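Local coordinates for protein vaginolysin (Gardnerella vaginalis, PDB 5IMY) that probably binds cholesterol in host membranes and lyses cells by forming pores, as a toxin of the cholesterol-dependent cytolysin family, at residues 40-45 against 363-368; 80-85 against 102-107; 212-217 against 263-268. One frame throughout, in Å; residues are numbered along the deposited sequence.

Contact 1 of 3, residues 40-45 against 363-368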
ATOM      1  N   LEU A  40     -12.752  -7.712  35.508  1.00 42.07           N
ATOM      2  CA  LEU A  40     -12.492  -8.977  34.832  1.00 40.48           C
ATOM      3  C   LEU A  40     -11.696  -8.774  33.546  1.00 40.05           C
ATOM      4  O   LEU A  40     -11.779  -9.588  32.623  1.00 45.94           O
ATOM      5  CB  LEU A  40     -13.804  -9.705  34.537  1.00 38.77           C
ATOM      6  CG  LEU A  40     -14.489 -10.389  35.724  1.00 37.98           C
ATOM      7  CD1 LEU A  40     -15.885 -10.849  35.336  1.00 39.88           C
ATOM      8  CD2 LEU A  40     -13.661 -11.562  36.224  1.00 40.12           C
ATOM      9  N   ALA A  41     -10.915  -7.701  33.472  1.00 46.30           N
ATOM     10  CA  ALA A  41     -10.109  -7.419  32.292  1.00 48.18           C
ATOM     11  C   ALA A  41      -8.703  -7.980  32.455  1.00 46.57           C
ATOM     12  O   ALA A  41      -8.111  -7.907  33.537  1.00 46.68           O
ATOM     13  CB  ALA A  41     -10.044  -5.912  32.033  1.00 53.77           C
ATOM     14  N   ARG A  42      -8.175  -8.541  31.370  1.00 56.51           N
ATOM     15  CA  ARG A  42      -6.831  -9.095  31.328  1.00 54.41           C
ATOM     16  C   ARG A  42      -6.005  -8.325  30.305  1.00 60.91           C
ATOM     17  O   ARG A  42      -6.535  -7.825  29.309  1.00 62.30           O
ATOM     18  CB  ARG A  42      -6.869 -10.594  30.977  1.00 55.61           C
ATOM     19  CG  ARG A  42      -5.509 -11.242  30.749  1.00 67.66           C
ATOM     20  CD  ARG A  42      -5.586 -12.764  30.875  1.00 63.44           C
ATOM     21  NE  ARG A  42      -6.608 -13.357  30.010  1.00 59.66           N
ATOM     22  CZ  ARG A  42      -6.377 -13.897  28.814  1.00 60.13           C
ATOM     23  NH1 ARG A  42      -5.152 -13.932  28.305  1.00 53.94           N
ATOM     24  NH2 ARG A  42      -7.384 -14.411  28.118  1.00 45.82           N
ATOM     25  N   HIS A  43      -4.702  -8.221  30.564  1.00 63.33           N
ATOM     26  CA  HIS A  43      -3.804  -7.449  29.712  1.00 62.51           C
ATOM     27  C   HIS A  43      -2.534  -8.246  29.460  1.00 64.09           C
ATOM     28  O   HIS A  43      -1.904  -8.731  30.404  1.00 68.93           O
ATOM     29  CB  HIS A  43      -3.461  -6.097  30.350  1.00 72.12           C
ATOM     30  CG  HIS A  43      -4.626  -5.162  30.450  1.00 83.73           C
ATOM     31  ND1 HIS A  43      -5.524  -5.198  31.495  1.00 82.92           N
ATOM     32  CD2 HIS A  43      -5.041  -4.163  29.633  1.00 89.07           C
ATOM     33  CE1 HIS A  43      -6.441  -4.262  31.319  1.00 78.96           C
ATOM     34  NE2 HIS A  43      -6.170  -3.621  30.196  1.00 91.47           N
ATOM     35  N   GLY A  44      -2.161  -8.370  28.192  1.00 66.71           N
ATOM     36  CA  GLY A  44      -0.974  -9.103  27.790  1.00 60.69           C
ATOM     37  C   GLY A  44       0.246  -8.219  27.668  1.00 62.51           C
ATOM     38  O   GLY A  44       0.369  -7.188  28.338  1.00 54.58           O
ATOM     39  N   GLU A  45       1.165  -8.626  26.794  1.00 62.56           N
ATOM     40  CA  GLU A  45       2.399  -7.883  26.597  1.00 59.83           C
ATOM     41  C   GLU A  45       2.145  -6.619  25.782  1.00 51.34           C
ATOM     42  O   GLU A  45       1.134  -6.485  25.086  1.00 49.07           O
ATOM     43  CB  GLU A  45       3.446  -8.746  25.889  1.00 51.89           C
ATOM     44  CG  GLU A  45       3.071  -9.145  24.466  1.00 56.85           C
ATOM     45  CD  GLU A  45       4.209  -9.826  23.732  1.00 61.37           C
ATOM     46  OE1 GLU A  45       5.353  -9.325  23.812  1.00 58.08           O
ATOM     47  OE2 GLU A  45       3.966 -10.864  23.080  1.00 60.33           O
ATOM     48  N   LEU A 363     -15.617 -10.954  30.087  1.00 36.89           N
ATOM     49  CA  LEU A 363     -14.177 -10.926  30.312  1.00 38.51           C
ATOM     50  C   LEU A 363     -13.509 -10.230  29.136  1.00 40.78           C
ATOM     51  O   LEU A 363     -13.674 -10.651  27.985  1.00 37.50           O
ATOM     52  CB  LEU A 363     -13.616 -12.337  30.486  1.00 28.54           C
ATOM     53  CG  LEU A 363     -13.749 -12.930  31.891  1.00 38.21           C
ATOM     54  CD1 LEU A 363     -15.199 -13.261  32.211  1.00 39.32           C
ATOM     55  CD2 LEU A 363     -12.865 -14.159  32.042  1.00 36.65           C
ATOM     56  N   GLN A 364     -12.760  -9.172  29.427  1.00 42.10           N
ATOM     57  CA  GLN A 364     -12.022  -8.427  28.417  1.00 45.23           C
ATOM     58  C   GLN A 364     -10.574  -8.898  28.423  1.00 45.66           C
ATOM     59  O   GLN A 364      -9.914  -8.877  29.468  1.00 41.73           O
ATOM     60  CB  GLN A 364     -12.104  -6.923  28.677  1.00 54.03           C
ATOM     61  CG  GLN A 364     -11.153  -6.087  27.829  1.00 60.29           C
ATOM     62  CD  GLN A 364     -11.380  -4.597  27.997  1.00 61.09           C
ATOM     63  OE1 GLN A 364     -12.453  -4.081  27.682  1.00 64.27           O
ATOM     64  NE2 GLN A 364     -10.370  -3.898  28.501  1.00 69.81           N
ATOM     65  N   SER A 365     -10.086  -9.328  27.263  1.00 44.86           N
ATOM     66  CA  SER A 365      -8.699  -9.737  27.098  1.00 46.08           C
ATOM     67  C   SER A 365      -8.116  -8.992  25.911  1.00 49.53           C
ATOM     68  O   SER A 365      -8.740  -8.931  24.846  1.00 47.63           O
ATOM     69  CB  SER A 365      -8.587 -11.247  26.885  1.00 48.61           C
ATOM     70  OG  SER A 365      -9.049 -11.951  28.025  1.00 53.67           O
ATOM     71  N   ASN A 366      -6.929  -8.421  26.094  1.00 43.95           N
ATOM     72  CA  ASN A 366      -6.252  -7.732  25.009  1.00 50.85           C
ATOM     73  C   ASN A 366      -4.756  -7.978  25.109  1.00 49.29           C
ATOM     74  O   ASN A 366      -4.216  -8.202  26.196  1.00 51.15           O
ATOM     75  CB  ASN A 366      -6.542  -6.223  25.020  1.00 56.58           C
ATOM     76  CG  ASN A 366      -5.756  -5.481  26.082  1.00 64.12           C
ATOM     77  OD1 ASN A 366      -5.599  -5.959  27.205  1.00 63.24           O
ATOM     78  ND2 ASN A 366      -5.256  -4.303  25.729  1.00 75.15           N
ATOM     79  N   SER A 367      -4.093  -7.937  23.957  1.00 48.24           N
ATOM     80  CA  SER A 367      -2.662  -8.184  23.889  1.00 43.50           C
ATOM     81  C   SER A 367      -2.124  -7.612  22.589  1.00 45.41           C
ATOM     82  O   SER A 367      -2.764  -7.729  21.541  1.00 44.61           O
ATOM     83  CB  SER A 367      -2.349  -9.681  23.970  1.00 39.83           C
ATOM     84  OG  SER A 367      -0.986  -9.923  23.679  1.00 52.13           O
ATOM     85  N   ASP A 368      -0.954  -6.989  22.666  1.00 50.01           N
ATOM     86  CA  ASP A 368      -0.259  -6.555  21.467  1.00 45.39           C
ATOM     87  C   ASP A 368       0.440  -7.741  20.818  1.00 45.82           C
ATOM     88  O   ASP A 368       0.824  -8.706  21.485  1.00 46.82           O
ATOM     89  CB  ASP A 368       0.763  -5.464  21.791  1.00 49.46           C
ATOM     90  CG  ASP A 368       0.113  -4.136  22.135  1.00 50.37           C
ATOM     91  OD1 ASP A 368      -1.102  -3.984  21.886  1.00 45.27           O
ATOM     92  OD2 ASP A 368       0.822  -3.244  22.646  1.00 46.74           O
TER
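L363 and L40 meet at the apolar end of two nearly parallel strand segments, their CD1 methyls 4.0 Å apart and the side chains crossing obliquely. L40 also leans on L101 and M102 of helix 99-102. Q364 faces 40-45 with both its N-H and its carbonyl: a weak, bent bond runs from Q364 N to L40 O, and in a straighter one R42 N lies 2.6 Å from Q364 O, nearly along the C=O axis. The same carbonyl is approached by the CA-H of A41. Q364 extends over the face that carries A41, H43 and N366, where it packs on E417 of the second subunit. On the other face stands S365, its CB 3.5 Å above the plane of the R42 guanidinium and towards the rim. With CG anti to the backbone N (chi1 173°) and a bend at chi3, the R42 chain folds its guanidinium over this CB. Although R42 NH2 comes 3.0 Å from S365 OG, the angle is poor; NH2 is hydrogen-bonded to the carbonyl of K181. N366 N reaches R42 O at 3.3 Å from 39° above the carbonyl plane, whereas G44 N meets N366 O at 2.9 Å within it. The N366 amide and the H43 ring cross with their planes 88° apart. S367 sets its CB 4.1 Å from CA of G44 and turns OG to the carbonyl of D368. D368 N closes the series on E45 O at 3.2 Å. The chemistry is thus mainly a backbone ladder with one leucine pair: main-chain bonds chiefly hold the short strand 41-43 to strand 363-389, while R42 and D368 direct side-chain bonds to the backbones of K181 and I47.

Contact 2 of 3, residues 80-85 against 102-107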
ATOM      1  N   SER A  80     -14.950 -21.303  28.120  1.00 34.63           N
ATOM      2  CA  SER A  80     -14.800 -22.704  27.758  1.00 42.54           C
ATOM      3  C   SER A  80     -14.715 -23.584  28.998  1.00 37.35           C
ATOM      4  O   SER A  80     -14.162 -23.194  30.029  1.00 39.33           O
ATOM      5  CB  SER A  80     -13.548 -22.909  26.904  1.00 40.56           C
ATOM      6  OG  SER A  80     -13.678 -22.282  25.643  1.00 42.60           O
ATOM      7  N   VAL A  81     -15.278 -24.784  28.885  1.00 40.58           N
ATOM      8  CA  VAL A  81     -15.158 -25.819  29.906  1.00 40.81           C
ATOM      9  C   VAL A  81     -14.025 -26.749  29.500  1.00 36.59           C
ATOM     10  O   VAL A  81     -13.939 -27.166  28.339  1.00 42.46           O
ATOM     11  CB  VAL A  81     -16.479 -26.590  30.076  1.00 39.31           C
ATOM     12  CG1 VAL A  81     -16.307 -27.757  31.042  1.00 39.30           C
ATOM     13  CG2 VAL A  81     -17.576 -25.656  30.565  1.00 32.12           C
ATOM     14  N   THR A  82     -13.157 -27.075  30.454  1.00 40.59           N
ATOM     15  CA  THR A  82     -11.986 -27.899  30.203  1.00 33.45           C
ATOM     16  C   THR A  82     -11.912 -29.006  31.244  1.00 41.17           C
ATOM     17  O   THR A  82     -12.656 -29.020  32.227  1.00 46.39           O
ATOM     18  CB  THR A  82     -10.695 -27.070  30.245  1.00 36.36           C
ATOM     19  OG1 THR A  82     -10.498 -26.557  31.569  1.00 43.19           O
ATOM     20  CG2 THR A  82     -10.766 -25.914  29.263  1.00 35.16           C
ATOM     21  N   SER A  83     -10.990 -29.943  31.014  1.00 38.68           N
ATOM     22  CA  SER A  83     -10.722 -30.973  32.011  1.00 41.14           C
ATOM     23  C   SER A  83     -10.230 -30.365  33.317  1.00 45.80           C
ATOM     24  O   SER A  83     -10.502 -30.904  34.396  1.00 43.75           O
ATOM     25  CB  SER A  83      -9.691 -31.963  31.470  1.00 47.84           C
ATOM     26  OG  SER A  83      -9.359 -32.939  32.442  1.00 63.80           O
ATOM     27  N   ALA A  84      -9.518 -29.239  33.241  1.00 51.32           N
ATOM     28  CA  ALA A  84      -8.908 -28.649  34.425  1.00 43.90           C
ATOM     29  C   ALA A  84      -9.923 -27.948  35.317  1.00 43.95           C
ATOM     30  O   ALA A  84      -9.760 -27.945  36.544  1.00 53.15           O
ATOM     31  CB  ALA A  84      -7.816 -27.660  34.013  1.00 37.52           C
ATOM     32  N   ASN A  85     -10.967 -27.350  34.740  1.00 46.23           N
ATOM     33  CA  ASN A  85     -11.937 -26.592  35.517  1.00 44.11           C
ATOM     34  C   ASN A  85     -13.296 -27.269  35.629  1.00 49.15           C
ATOM     35  O   ASN A  85     -14.162 -26.755  36.346  1.00 48.17           O
ATOM     36  CB  ASN A  85     -12.119 -25.185  34.916  1.00 39.51           C
ATOM     37  CG  ASN A  85     -12.753 -25.203  33.533  1.00 42.41           C
ATOM     38  OD1 ASN A  85     -13.564 -26.071  33.211  1.00 42.68           O
ATOM     39  ND2 ASN A  85     -12.380 -24.234  32.707  1.00 39.53           N
ATOM     40  N   MET A 102     -10.409 -15.211  35.525  1.00 34.00           N
ATOM     41  CA  MET A 102      -9.841 -14.671  34.296  1.00 38.50           C
ATOM     42  C   MET A 102      -8.908 -15.669  33.626  1.00 41.93           C
ATOM     43  O   MET A 102      -8.754 -15.645  32.400  1.00 43.08           O
ATOM     44  CB  MET A 102      -9.103 -13.364  34.592  1.00 34.54           C
ATOM     45  CG  MET A 102     -10.031 -12.216  34.949  1.00 40.16           C
ATOM     46  SD  MET A 102      -9.218 -10.607  34.980  1.00 50.95           S
ATOM     47  CE  MET A 102      -8.273 -10.717  36.497  1.00 45.61           C
ATOM     48  N   ASP A 103      -8.284 -16.550  34.404  1.00 41.75           N
ATOM     49  CA  ASP A 103      -7.437 -17.601  33.858  1.00 43.07           C
ATOM     50  C   ASP A 103      -8.214 -18.867  33.519  1.00 44.16           C
ATOM     51  O   ASP A 103      -7.610 -19.851  33.081  1.00 39.31           O
ATOM     52  CB  ASP A 103      -6.311 -17.933  34.843  1.00 43.24           C
ATOM     53  CG  ASP A 103      -5.335 -16.786  35.019  1.00 53.40           C
ATOM     54  OD1 ASP A 103      -5.346 -15.860  34.181  1.00 54.31           O
ATOM     55  OD2 ASP A 103      -4.552 -16.815  35.991  1.00 50.55           O
ATOM     56  N   ASN A 104      -9.534 -18.861  33.712  1.00 41.33           N
ATOM     57  CA  ASN A 104     -10.392 -20.007  33.425  1.00 36.93           C
ATOM     58  C   ASN A 104     -10.151 -21.160  34.395  1.00 39.06           C
ATOM     59  O   ASN A 104     -10.375 -22.325  34.056  1.00 43.64           O
ATOM     60  CB  ASN A 104     -10.218 -20.487  31.980  1.00 41.43           C
ATOM     61  CG  ASN A 104     -11.512 -20.999  31.374  1.00 38.07           C
ATOM     62  OD1 ASN A 104     -12.603 -20.629  31.808  1.00 36.24           O
ATOM     63  ND2 ASN A 104     -11.398 -21.851  30.364  1.00 43.61           N
ATOM     64  N   MET A 105      -9.695 -20.846  35.606  1.00 38.42           N
ATOM     65  CA  MET A 105      -9.537 -21.827  36.680  1.00 41.07           C
ATOM     66  C   MET A 105     -10.230 -21.310  37.932  1.00 40.94           C
ATOM     67  O   MET A 105      -9.608 -21.142  38.985  1.00 42.51           O
ATOM     68  CB  MET A 105      -8.059 -22.107  36.946  1.00 40.42           C
ATOM     69  CG  MET A 105      -7.395 -22.985  35.901  1.00 43.63           C
ATOM     70  SD  MET A 105      -8.176 -24.604  35.744  1.00 54.95           S
ATOM     71  CE  MET A 105      -8.057 -25.221  37.423  1.00 58.12           C
ATOM     72  N   PRO A 106     -11.534 -21.055  37.855  1.00 35.73           N
ATOM     73  CA  PRO A 106     -12.222 -20.420  38.981  1.00 38.57           C
ATOM     74  C   PRO A 106     -12.199 -21.299  40.221  1.00 39.26           C
ATOM     75  O   PRO A 106     -12.236 -22.529  40.144  1.00 38.69           O
ATOM     76  CB  PRO A 106     -13.650 -20.223  38.459  1.00 35.82           C
ATOM     77  CG  PRO A 106     -13.821 -21.286  37.427  1.00 32.64           C
ATOM     78  CD  PRO A 106     -12.470 -21.462  36.792  1.00 36.19           C
ATOM     79  N   SER A 107     -12.125 -20.646  41.376  1.00 34.65           N
ATOM     80  CA  SER A 107     -12.198 -21.313  42.667  1.00 38.86           C
ATOM     81  C   SER A 107     -13.548 -21.020  43.303  1.00 35.35           C
ATOM     82  O   SER A 107     -14.056 -19.898  43.219  1.00 33.10           O
ATOM     83  CB  SER A 107     -11.070 -20.854  43.594  1.00 43.09           C
ATOM     84  OG  SER A 107     -11.140 -19.459  43.831  1.00 53.24           O
TER
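N85 and M105 form the closest CA pair of two irregular segments, 5.5 Å apart, just beyond a Schellman motif in which N104, the first residue after helix 99-102 to leave helical angles, has positive phi (69°). Two asparagine amides, with planes 77° apart, carry the polar part. N85 ND2 gives a straight bond to N104 O at 3.1 Å, the acceptor lying in the N85 amide plane. ND2 adds a weak bond to S80 O, and at the other end of the amide OD1 of N85 takes the T82 N-H at 3.0 Å. Gripped from both ends, the N85 amide has its rotation fixed. N104 ND2 returns a bond to S80 O at 3.1 Å, with ND2 standing above the plane of that carbonyl, so S80 O receives both asparagines. OD1 of N104 bonds outside the contact, to the hydroxyl of Y350. The apolar part is M105, bent at chi2 and chi3, whose SD rests 3.5 Å from A84 CB and whose CE touches A84 O at 3.3 Å. P106 adds its CD at 4.2 Å from N85 CB. Through these contacts the turn after strand 79-80 is joined to the exit of helix 99-102, while P106 packs on L101 of that helix, F95 of strand 94-96 and Y350 of strand 347-354.

Contact 3 of 3, residues 212-217 against 263-268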
ATOM      1  N   VAL A 212      -9.601 -22.048  14.644  1.00 33.16           N
ATOM      2  CA  VAL A 212     -11.048 -21.893  14.750  1.00 32.32           C
ATOM      3  C   VAL A 212     -11.561 -22.807  15.853  1.00 33.42           C
ATOM      4  O   VAL A 212     -11.272 -24.007  15.858  1.00 33.64           O
ATOM      5  CB  VAL A 212     -11.753 -22.208  13.415  1.00 38.55           C
ATOM      6  CG1 VAL A 212     -13.254 -21.990  13.535  1.00 37.25           C
ATOM      7  CG2 VAL A 212     -11.174 -21.353  12.297  1.00 40.10           C
ATOM      8  N   ASN A 213     -12.321 -22.236  16.783  1.00 40.20           N
ATOM      9  CA  ASN A 213     -12.982 -22.988  17.842  1.00 34.57           C
ATOM     10  C   ASN A 213     -14.428 -23.226  17.427  1.00 34.26           C
ATOM     11  O   ASN A 213     -15.177 -22.269  17.212  1.00 35.28           O
ATOM     12  CB  ASN A 213     -12.915 -22.225  19.167  1.00 39.69           C
ATOM     13  CG  ASN A 213     -13.480 -23.018  20.331  1.00 39.22           C
ATOM     14  OD1 ASN A 213     -13.468 -24.249  20.328  1.00 39.71           O
ATOM     15  ND2 ASN A 213     -13.980 -22.310  21.337  1.00 46.19           N
ATOM     16  N   PHE A 214     -14.813 -24.492  17.296  1.00 39.69           N
ATOM     17  CA  PHE A 214     -16.180 -24.861  16.949  1.00 38.20           C
ATOM     18  C   PHE A 214     -16.906 -25.346  18.194  1.00 33.74           C
ATOM     19  O   PHE A 214     -16.409 -26.230  18.902  1.00 33.33           O
ATOM     20  CB  PHE A 214     -16.208 -25.951  15.876  1.00 35.94           C
ATOM     21  CG  PHE A 214     -15.848 -25.466  14.508  1.00 32.28           C
ATOM     22  CD1 PHE A 214     -16.788 -24.830  13.714  1.00 38.04           C
ATOM     23  CD2 PHE A 214     -14.572 -25.651  14.007  1.00 37.54           C
ATOM     24  CE1 PHE A 214     -16.459 -24.382  12.451  1.00 40.46           C
ATOM     25  CE2 PHE A 214     -14.238 -25.207  12.745  1.00 40.07           C
ATOM     26  CZ  PHE A 214     -15.182 -24.572  11.965  1.00 34.78           C
ATOM     27  N   LYS A 215     -18.075 -24.768  18.457  1.00 36.76           N
ATOM     28  CA  LYS A 215     -18.922 -25.165  19.574  1.00 37.10           C
ATOM     29  C   LYS A 215     -20.289 -25.556  19.036  1.00 33.77           C
ATOM     30  O   LYS A 215     -20.986 -24.729  18.439  1.00 29.75           O
ATOM     31  CB  LYS A 215     -19.052 -24.037  20.598  1.00 41.03           C
ATOM     32  CG  LYS A 215     -17.949 -24.032  21.640  1.00 44.06           C
ATOM     33  CD  LYS A 215     -17.984 -22.778  22.492  1.00 44.41           C
ATOM     34  CE  LYS A 215     -16.913 -22.826  23.565  1.00 46.49           C
ATOM     35  NZ  LYS A 215     -16.701 -21.502  24.210  1.00 60.88           N
ATOM     36  N   GLN A 216     -20.664 -26.815  19.248  1.00 32.57           N
ATOM     37  CA  GLN A 216     -21.978 -27.327  18.878  1.00 37.61           C
ATOM     38  C   GLN A 216     -22.758 -27.564  20.166  1.00 35.51           C
ATOM     39  O   GLN A 216     -22.434 -28.473  20.939  1.00 32.58           O
ATOM     40  CB  GLN A 216     -21.853 -28.608  18.058  1.00 40.84           C
ATOM     41  CG  GLN A 216     -20.848 -28.504  16.921  1.00 45.31           C
ATOM     42  CD  GLN A 216     -20.942 -29.659  15.947  1.00 40.33           C
ATOM     43  OE1 GLN A 216     -20.229 -30.656  16.075  1.00 47.69           O
ATOM     44  NE2 GLN A 216     -21.824 -29.531  14.962  1.00 53.00           N
ATOM     45  N   THR A 217     -23.775 -26.740  20.402  1.00 34.74           N
ATOM     46  CA  THR A 217     -24.569 -26.803  21.622  1.00 31.17           C
ATOM     47  C   THR A 217     -25.869 -27.542  21.336  1.00 35.47           C
ATOM     48  O   THR A 217     -26.665 -27.103  20.500  1.00 37.67           O
ATOM     49  CB  THR A 217     -24.860 -25.399  22.157  1.00 34.47           C
ATOM     50  OG1 THR A 217     -23.627 -24.727  22.439  1.00 30.13           O
ATOM     51  CG2 THR A 217     -25.696 -25.467  23.433  1.00 36.41           C
ATOM     52  N   ARG A 263     -20.720 -30.418  21.924  1.00 33.06           N
ATOM     53  CA  ARG A 263     -19.498 -30.902  21.301  1.00 28.36           C
ATOM     54  C   ARG A 263     -18.616 -29.713  20.955  1.00 36.67           C
ATOM     55  O   ARG A 263     -19.091 -28.740  20.362  1.00 39.81           O
ATOM     56  CB  ARG A 263     -19.830 -31.717  20.047  1.00 43.23           C
ATOM     57  CG  ARG A 263     -18.759 -32.695  19.609  1.00 55.38           C
ATOM     58  CD  ARG A 263     -19.373 -33.786  18.748  1.00 54.57           C
ATOM     59  NE  ARG A 263     -18.388 -34.456  17.904  1.00 65.42           N
ATOM     60  CZ  ARG A 263     -18.021 -34.035  16.697  1.00 69.53           C
ATOM     61  NH1 ARG A 263     -18.550 -32.933  16.177  1.00 53.86           N
ATOM     62  NH2 ARG A 263     -17.118 -34.717  16.006  1.00 72.32           N
ATOM     63  N   SER A 264     -17.342 -29.790  21.331  1.00 36.96           N
ATOM     64  CA  SER A 264     -16.398 -28.700  21.139  1.00 38.33           C
ATOM     65  C   SER A 264     -15.107 -29.240  20.543  1.00 35.51           C
ATOM     66  O   SER A 264     -14.650 -30.325  20.916  1.00 40.08           O
ATOM     67  CB  SER A 264     -16.103 -27.990  22.467  1.00 41.39           C
ATOM     68  OG  SER A 264     -14.992 -27.118  22.349  1.00 48.04           O
ATOM     69  N   MET A 265     -14.520 -28.482  19.618  1.00 37.62           N
ATOM     70  CA  MET A 265     -13.258 -28.883  19.015  1.00 42.72           C
ATOM     71  C   MET A 265     -12.515 -27.658  18.503  1.00 39.49           C
ATOM     72  O   MET A 265     -13.118 -26.628  18.188  1.00 36.42           O
ATOM     73  CB  MET A 265     -13.472 -29.878  17.868  1.00 45.22           C
ATOM     74  CG  MET A 265     -14.305 -29.345  16.717  1.00 42.03           C
ATOM     75  SD  MET A 265     -14.306 -30.470  15.310  1.00 63.31           S
ATOM     76  CE  MET A 265     -15.149 -29.464  14.099  1.00 46.59           C
ATOM     77  N   TYR A 266     -11.194 -27.791  18.420  1.00 40.07           N
ATOM     78  CA  TYR A 266     -10.318 -26.785  17.841  1.00 42.05           C
ATOM     79  C   TYR A 266      -9.770 -27.296  16.516  1.00 38.74           C
ATOM     80  O   TYR A 266      -9.366 -28.458  16.412  1.00 38.30           O
ATOM     81  CB  TYR A 266      -9.164 -26.452  18.789  1.00 47.57           C
ATOM     82  CG  TYR A 266      -9.520 -25.446  19.858  1.00 39.42           C
ATOM     83  CD1 TYR A 266      -9.320 -24.090  19.651  1.00 42.41           C
ATOM     84  CD2 TYR A 266     -10.054 -25.851  21.073  1.00 45.64           C
ATOM     85  CE1 TYR A 266      -9.642 -23.163  20.621  1.00 45.88           C
ATOM     86  CE2 TYR A 266     -10.379 -24.930  22.052  1.00 46.94           C
ATOM     87  CZ  TYR A 266     -10.170 -23.587  21.820  1.00 41.73           C
ATOM     88  OH  TYR A 266     -10.491 -22.659  22.787  1.00 51.04           O
ATOM     89  N   VAL A 267      -9.749 -26.426  15.510  1.00 37.20           N
ATOM     90  CA  VAL A 267      -9.338 -26.797  14.161  1.00 37.70           C
ATOM     91  C   VAL A 267      -8.259 -25.834  13.692  1.00 36.44           C
ATOM     92  O   VAL A 267      -8.404 -24.614  13.834  1.00 38.38           O
ATOM     93  CB  VAL A 267     -10.524 -26.788  13.178  1.00 37.95           C
ATOM     94  CG1 VAL A 267     -10.081 -27.292  11.813  1.00 40.27           C
ATOM     95  CG2 VAL A 267     -11.667 -27.636  13.716  1.00 44.45           C
ATOM     96  N   LYS A 268      -7.186 -26.380  13.128  1.00 41.22           N
ATOM     97  CA  LYS A 268      -6.111 -25.597  12.531  1.00 38.92           C
ATOM     98  C   LYS A 268      -6.159 -25.774  11.020  1.00 38.66           C
ATOM     99  O   LYS A 268      -5.985 -26.890  10.518  1.00 41.60           O
ATOM    100  CB  LYS A 268      -4.749 -26.027  13.075  1.00 41.18           C
ATOM    101  CG  LYS A 268      -3.562 -25.316  12.420  1.00 48.43           C
ATOM    102  CD  LYS A 268      -2.223 -25.872  12.893  1.00 56.54           C
ATOM    103  CE  LYS A 268      -1.968 -27.278  12.361  1.00 61.20           C
ATOM    104  NZ  LYS A 268      -0.674 -27.839  12.835  1.00 69.17           N
TER
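M265 holds CG between its backbone N and carbonyl carbon (chi1 61°), and from there an extended chain carries CE to within 3.9 Å of F214 CD2. The ring of F214 also takes V267 CG2 at its edge, 3.5 Å from CD2, and V212 CG1 over one face towards the rim. Further along the same face, Q216 and R263 lie side by side, pointing the same way. OE1 of Q216 sits in the guanidinium plane, 2.8 Å from R263 NH1, in a weak, bent bond; NH1 is bound more firmly by the carbonyl of L332. On the reverse face, the N213 amide stacks on Y266 with the planes only 6° apart, and N213 CB makes an off-centre CH-pi contact 4.2 Å from the ring centroid. K215, on the same face as N213, carries NZ off to a hydrogen bond with N78. Between these two faces the segments run antiparallel at 173°. V212-V267, F214-M265 and Q216-R263 are hydrogen-bonded pairs, each with two backbone bonds, while N213-Y266 and K215-S264 are the non-hydrogen-bonded pairs between them. F214, M265 and V267 pack on L329 of helix 326-335. This regular antiparallel ladder, flanked by strands 166-173 and 305-311 and backed by a helix, is built as in the core sheet of the membrane-inserting domain of cholesterol-dependent cytolysins, whose helical clusters in relatives rearrange into transmembrane hairpins.

In the fold
Contact 2 is nested within the chain loop closed by contact 1, and their centres lie about 17 Å apart. M102 joins them: its SD is 3.3 Å from A41 O, and its CA is 3.8 Å from L363 CD2. Contact 3 follows contact 2 along the chain, again with centres about 17 Å apart, and the two meet where S80 OG is 3.4 Å from K215 NZ, a weak hydrogen bond. Contacts 1 and 3 do not touch, their nearest atoms being about 10 Å apart. Contact 2 thus lies between strand 363-389, a long strand of the mixed sheet, and the antiparallel sheet of contact 3.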